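Local coordinates for Atu0111 protein (Agrobacterium tumefaciens, PDB 2FSQ) that is of unknown function but belongs to the 2H clan, so it may be a phosphoesterase working through two histidine motifs, at residues 72-77 and 186-191; 64-69 and 200-205. All blocks are in the same frame, centred on the assembly; numbering follows the deposited sequence. Where two conformers were deposited one is given.

Contact 1: 72-77 and 186-191; sequences ASQLAF and IVSWFE
Leu75 and Ile186 face each other as an antiparallel, non-hydrogen-bonded pair, both side chains on the same face of a two-stranded sheet. Leu75 sends CG beside its own backbone N, anti to the carbonyl carbon (chi1 -62°). From CB its chain runs to CG, and Leu75 CG already lies 4.1 Å from CZ of Phe190; then comes CD2, which reaches furthest into the contact. Leu75 CD2 presses on Ile186 CD1 at 3.4 Å, tighter than usual for two methyl groups, and is 3.9 Å from Phe190 CZ. The Ile186 side chain runs alongside Leu75, whereas Phe190 crosses it at about a right angle. Trp198 of helix 195-212 touches both Leu75 and the Phe190 ring, which it meets edge-to-face. Beyond the pair, Gln74 O is gripped twice: Val187 N donates from above the carbonyl plane at 2.8 Å (155° at the hydrogen), and Ser188 N adds a weak bond. Val187 packs CG2 against Ala76 CB at 3.8 Å, while Ser188 OG lies 3.4 Å from Gln74 CG, against the aliphatic base of that side chain. Backbone bonding between Ala76 and Tyr185 carries the pairing on the other way. The doubly bonded carbonyl marks the end of a two-stranded antiparallel sheet, 75-77 with 184-186, where the second strand gives way to the loop leading to helix 195-212.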
# COMPACT_ATOMS: atom_id res chain seq x y z
N ALA A 72 -10.41 -1.97 16.47
CA ALA A 72 -9.54 -0.92 15.95
C ALA A 72 -8.31 -0.75 16.85
O ALA A 72 -7.24 -0.33 16.39
CB ALA A 72 -10.29 0.39 15.84
N SER A 73 -8.47 -1.11 18.13
CA SER A 73 -7.37 -1.06 19.09
C SER A 73 -6.23 -2.03 18.75
O SER A 73 -5.12 -1.88 19.27
CB SER A 73 -7.90 -1.32 20.50
OG SER A 73 -8.52 -2.59 20.62
N GLN A 74 -6.50 -2.99 17.87
CA GLN A 74 -5.52 -4.00 17.42
C GLN A 74 -4.95 -3.68 16.04
O GLN A 74 -4.26 -4.52 15.45
CB GLN A 74 -6.17 -5.38 17.37
CG GLN A 74 -6.81 -5.82 18.67
CD GLN A 74 -7.42 -7.21 18.56
OE1 GLN A 74 -6.77 -8.18 18.15
NE2 GLN A 74 -8.67 -7.31 18.95
N LEU A 75 -5.25 -2.49 15.55
CA LEU A 75 -4.83 -2.03 14.22
C LEU A 75 -4.04 -0.75 14.37
O LEU A 75 -4.29 0.04 15.28
CB LEU A 75 -6.06 -1.74 13.36
CG LEU A 75 -6.98 -2.92 13.05
CD1 LEU A 75 -8.19 -2.44 12.26
CD2 LEU A 75 -6.25 -3.99 12.26
N ALA A 76 -3.04 -0.57 13.51
CA ALA A 76 -2.25 0.65 13.49
C ALA A 76 -2.63 1.42 12.24
O ALA A 76 -2.28 1.04 11.11
CB ALA A 76 -0.77 0.34 13.48
N PHE A 77 -3.41 2.48 12.42
CA PHE A 77 -3.89 3.28 11.29
C PHE A 77 -2.85 4.30 10.89
O PHE A 77 -2.24 4.95 11.75
CB PHE A 77 -5.21 4.00 11.65
CG PHE A 77 -6.41 3.10 11.68
CD1 PHE A 77 -7.27 3.01 10.59
CD2 PHE A 77 -6.67 2.31 12.80
CE1 PHE A 77 -8.38 2.17 10.62
CE2 PHE A 77 -7.76 1.48 12.85
CZ PHE A 77 -8.62 1.40 11.76
N ILE A 186 -2.18 -4.80 10.85
CA ILE A 186 -2.60 -5.65 11.96
C ILE A 186 -1.49 -5.68 13.02
O ILE A 186 -0.35 -6.07 12.71
CB ILE A 186 -2.87 -7.10 11.50
CG1 ILE A 186 -3.79 -7.12 10.28
CG2 ILE A 186 -3.38 -7.95 12.67
CD1 ILE A 186 -5.18 -6.70 10.57
N VAL A 187 -1.81 -5.26 14.24
CA VAL A 187 -0.86 -5.31 15.35
C VAL A 187 -0.95 -6.62 16.14
O VAL A 187 0.08 -7.18 16.54
CB VAL A 187 -1.06 -4.11 16.30
CG1 VAL A 187 0.00 -4.11 17.41
CG2 VAL A 187 -1.01 -2.82 15.51
N SER A 188 -2.19 -7.09 16.35
CA SER A 188 -2.44 -8.39 16.97
C SER A 188 -3.59 -9.07 16.28
O SER A 188 -4.51 -8.39 15.83
CB SER A 188 -2.70 -8.28 18.48
OG SER A 188 -3.82 -7.45 18.77
N TRP A 189 -3.52 -10.39 16.15
CA TRP A 189 -4.53 -11.14 15.40
C TRP A 189 -5.89 -11.06 16.08
O TRP A 189 -5.99 -10.88 17.29
CB TRP A 189 -4.08 -12.60 15.20
CG TRP A 189 -2.72 -12.73 14.53
CD1 TRP A 189 -1.59 -13.31 15.08
CD2 TRP A 189 -2.34 -12.28 13.23
NE1 TRP A 189 -0.54 -13.23 14.19
CE2 TRP A 189 -0.97 -12.62 13.04
CE3 TRP A 189 -3.02 -11.64 12.18
CZ2 TRP A 189 -0.27 -12.32 11.87
CZ3 TRP A 189 -2.32 -11.35 11.01
CH2 TRP A 189 -0.96 -11.69 10.86
N PHE A 190 -6.95 -11.16 15.28
CA PHE A 190 -8.32 -11.02 15.78
C PHE A 190 -8.86 -12.34 16.29
O PHE A 190 -8.67 -13.38 15.66
CB PHE A 190 -9.27 -10.56 14.65
CG PHE A 190 -9.17 -9.10 14.29
CD1 PHE A 190 -8.03 -8.33 14.55
CD2 PHE A 190 -10.23 -8.50 13.61
CE1 PHE A 190 -7.98 -6.99 14.18
CE2 PHE A 190 -10.18 -7.17 13.24
CZ PHE A 190 -9.05 -6.41 13.52
N GLU A 191 -9.53 -12.30 17.44
CA GLU A 191 -10.28 -13.47 17.92
C GLU A 191 -11.37 -13.80 16.92
O GLU A 191 -12.01 -12.89 16.37
CB GLU A 191 -10.87 -13.21 19.30
CG GLU A 191 -9.84 -13.05 20.43
CD GLU A 191 -9.09 -14.35 20.78
OE1 GLU A 191 -9.52 -15.45 20.36
OE2 GLU A 191 -8.06 -14.26 21.50

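Contact 2: 64-69 and 200-205; sequences QRFLDM and AMLDEE
Apolar contacts do most of the work, and selenomethionine Met201 takes the largest share of them. Its CG stands anti to the backbone N (chi1 178°), after which bends at both following torsions fold the chain so that SE and CE come up beside Phe66. Met201 CE meets Phe66 CD1 at 3.6 Å, and its SE lies 4.8 Å from the centroid of the Phe66 ring in an oblique Met-aromatic contact. Leu202 adds its CD2 to the same ring, 3.6 Å from Phe66 CZ. Selenomethionine Met69, just beyond helix 54-67, reaches toward Met201 tip to tip, the two CE methyls of Met69 and Met201 3.7 Å apart, and Met69 CE also touches Met201 CB; Trp198 and Arg197 of the opposing helix also touch Met69. This is helix-to-helix packing in an alpha/beta fold: the C-terminal part of helix 54-67 lies on helix 195-212, which offers Met201 and Leu202 from one turn and Glu205 from the next, with Leu138 of strand 133-139 touching Leu202 and Glu205.

Charge enters through Arg65, whose chain bends at chi2 (58°) and slides past Met201 in the opposite direction. Met201 CG sits over one face of the guanidinium, towards its rim, and also touches Arg65 CG at 3.4 Å. Glu205 crosses Arg65 at about a right angle. Their salt bridge, Arg65 NE to Glu205 OE2 at 3.6 Å, is electrostatic alone, because the oxygen lies well out of the guanidinium plane and no N-H points at it. Glu204 OE2, 4.1 Å from Arg65 NH2, lies beyond salt-bridge distance, though its charge probably adds to the attraction.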
# COMPACT_ATOMS: atom_id res chain seq x y z
N GLN A 64 -13.29 5.53 9.00
CA GLN A 64 -14.02 5.77 10.26
C GLN A 64 -14.88 4.59 10.73
O GLN A 64 -14.93 4.30 11.93
CB GLN A 64 -14.85 7.05 10.19
CG GLN A 64 -15.54 7.44 11.51
CD GLN A 64 -14.61 7.57 12.71
OE1 GLN A 64 -13.66 8.34 12.70
NE2 GLN A 64 -14.90 6.82 13.78
N ARG A 65 -15.54 3.90 9.80
CA ARG A 65 -16.30 2.72 10.16
C ARG A 65 -15.37 1.69 10.79
O ARG A 65 -15.78 0.95 11.68
CB ARG A 65 -17.00 2.13 8.95
CG ARG A 65 -18.16 1.24 9.32
CD ARG A 65 -19.20 1.97 10.15
NE ARG A 65 -20.46 1.23 10.19
CZ ARG A 65 -20.69 0.15 10.93
NH1 ARG A 65 -19.76 -0.38 11.72
NH2 ARG A 65 -21.89 -0.41 10.87
N PHE A 66 -14.11 1.65 10.30
CA PHE A 66 -13.14 0.71 10.87
C PHE A 66 -12.75 1.16 12.29
O PHE A 66 -12.70 0.35 13.22
CB PHE A 66 -11.85 0.67 10.05
CG PHE A 66 -11.94 -0.09 8.73
CD1 PHE A 66 -13.12 -0.24 8.01
CD2 PHE A 66 -10.77 -0.59 8.18
CE1 PHE A 66 -13.13 -0.93 6.79
CE2 PHE A 66 -10.76 -1.26 6.98
CZ PHE A 66 -11.94 -1.43 6.27
N LEU A 67 -12.46 2.46 12.45
CA LEU A 67 -12.12 3.01 13.76
C LEU A 67 -13.26 2.82 14.77
O LEU A 67 -13.01 2.66 15.98
CB LEU A 67 -11.74 4.49 13.63
CG LEU A 67 -10.36 4.79 13.02
CD1 LEU A 67 -10.23 6.21 12.48
CD2 LEU A 67 -9.27 4.51 14.04
N ASP A 68 -14.51 2.77 14.30
CA ASP A 68 -15.67 2.58 15.20
C ASP A 68 -15.63 1.24 15.90
O ASP A 68 -16.27 1.08 16.94
CB ASP A 68 -17.01 2.66 14.45
CG ASP A 68 -17.37 4.06 13.98
OD1 ASP A 68 -16.79 5.06 14.46
OD2 ASP A 68 -18.27 4.16 13.11
N MSE A 69 -14.94 0.26 15.32
CA MSE A 69 -14.95 -1.10 15.84
C MSE A 69 -14.03 -1.19 17.06
O MSE A 69 -12.96 -0.56 17.09
CB MSE A 69 -14.46 -2.11 14.79
CG MSE A 69 -15.28 -2.18 13.49
SE MSE A 69 -17.11 -2.80 13.77
CE MSE A 69 -17.21 -4.12 12.39
N ALA A 200 -19.74 -8.39 8.02
CA ALA A 200 -20.95 -7.68 7.68
C ALA A 200 -20.66 -6.21 7.41
O ALA A 200 -21.17 -5.63 6.44
CB ALA A 200 -21.97 -7.84 8.80
N MSE A 201 -19.81 -5.59 8.24
CA MSE A 201 -19.46 -4.20 8.04
C MSE A 201 -18.64 -4.02 6.76
O MSE A 201 -18.88 -3.07 6.01
CB MSE A 201 -18.70 -3.64 9.25
CG MSE A 201 -18.25 -2.19 9.09
SE MSE A 201 -16.54 -1.94 8.18
CE MSE A 201 -15.37 -2.52 9.63
N LEU A 202 -17.69 -4.92 6.50
CA LEU A 202 -16.84 -4.78 5.30
C LEU A 202 -17.70 -4.87 4.03
O LEU A 202 -17.50 -4.13 3.08
CB LEU A 202 -15.75 -5.85 5.27
CG LEU A 202 -14.70 -5.66 6.38
CD1 LEU A 202 -13.88 -6.93 6.59
CD2 LEU A 202 -13.78 -4.49 6.07
N ASP A 203 -18.70 -5.75 4.07
CA ASP A 203 -19.60 -5.91 2.92
C ASP A 203 -20.37 -4.63 2.69
O ASP A 203 -20.45 -4.11 1.56
CB ASP A 203 -20.59 -7.06 3.17
CG ASP A 203 -19.95 -8.44 3.07
OD1 ASP A 203 -18.80 -8.54 2.59
OD2 ASP A 203 -20.61 -9.42 3.51
N GLU A 204 -20.93 -4.08 3.76
CA GLU A 204 -21.77 -2.89 3.67
C GLU A 204 -20.91 -1.70 3.20
O GLU A 204 -21.30 -0.94 2.32
CB GLU A 204 -22.44 -2.61 5.02
CG GLU A 204 -23.38 -1.40 5.05
CD GLU A 204 -24.15 -1.31 6.34
OE1 GLU A 204 -25.14 -2.06 6.48
OE2 GLU A 204 -23.79 -0.47 7.20
N GLU A 205 -19.71 -1.55 3.79
CA GLU A 205 -18.85 -0.42 3.45
C GLU A 205 -18.24 -0.50 2.07
O GLU A 205 -18.03 0.53 1.43
CB GLU A 205 -17.74 -0.20 4.50
CG GLU A 205 -18.29 0.17 5.89
CD GLU A 205 -19.15 1.43 5.92
OE1 GLU A 205 -18.76 2.44 5.29
OE2 GLU A 205 -20.20 1.40 6.61

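Contacts 1 and 2 lie on the same side of the chain's centre, with their own centres about 14 Å apart. Along the chain the order is 64-69, 72-77, 186-191, 200-205, so both join the same two regions: helix 54-67 with the following strand 75-77, and strand 184-186 with the following helix 195-212. They also touch directly: Phe77 CZ packs on Phe66 CB at 3.7 Å, and Ala72 lies against the backbone of Phe66 and Leu67. Together they bring two helix-and-strand units, more than a hundred residues apart in sequence, side by side at one flank of the alpha/beta fold.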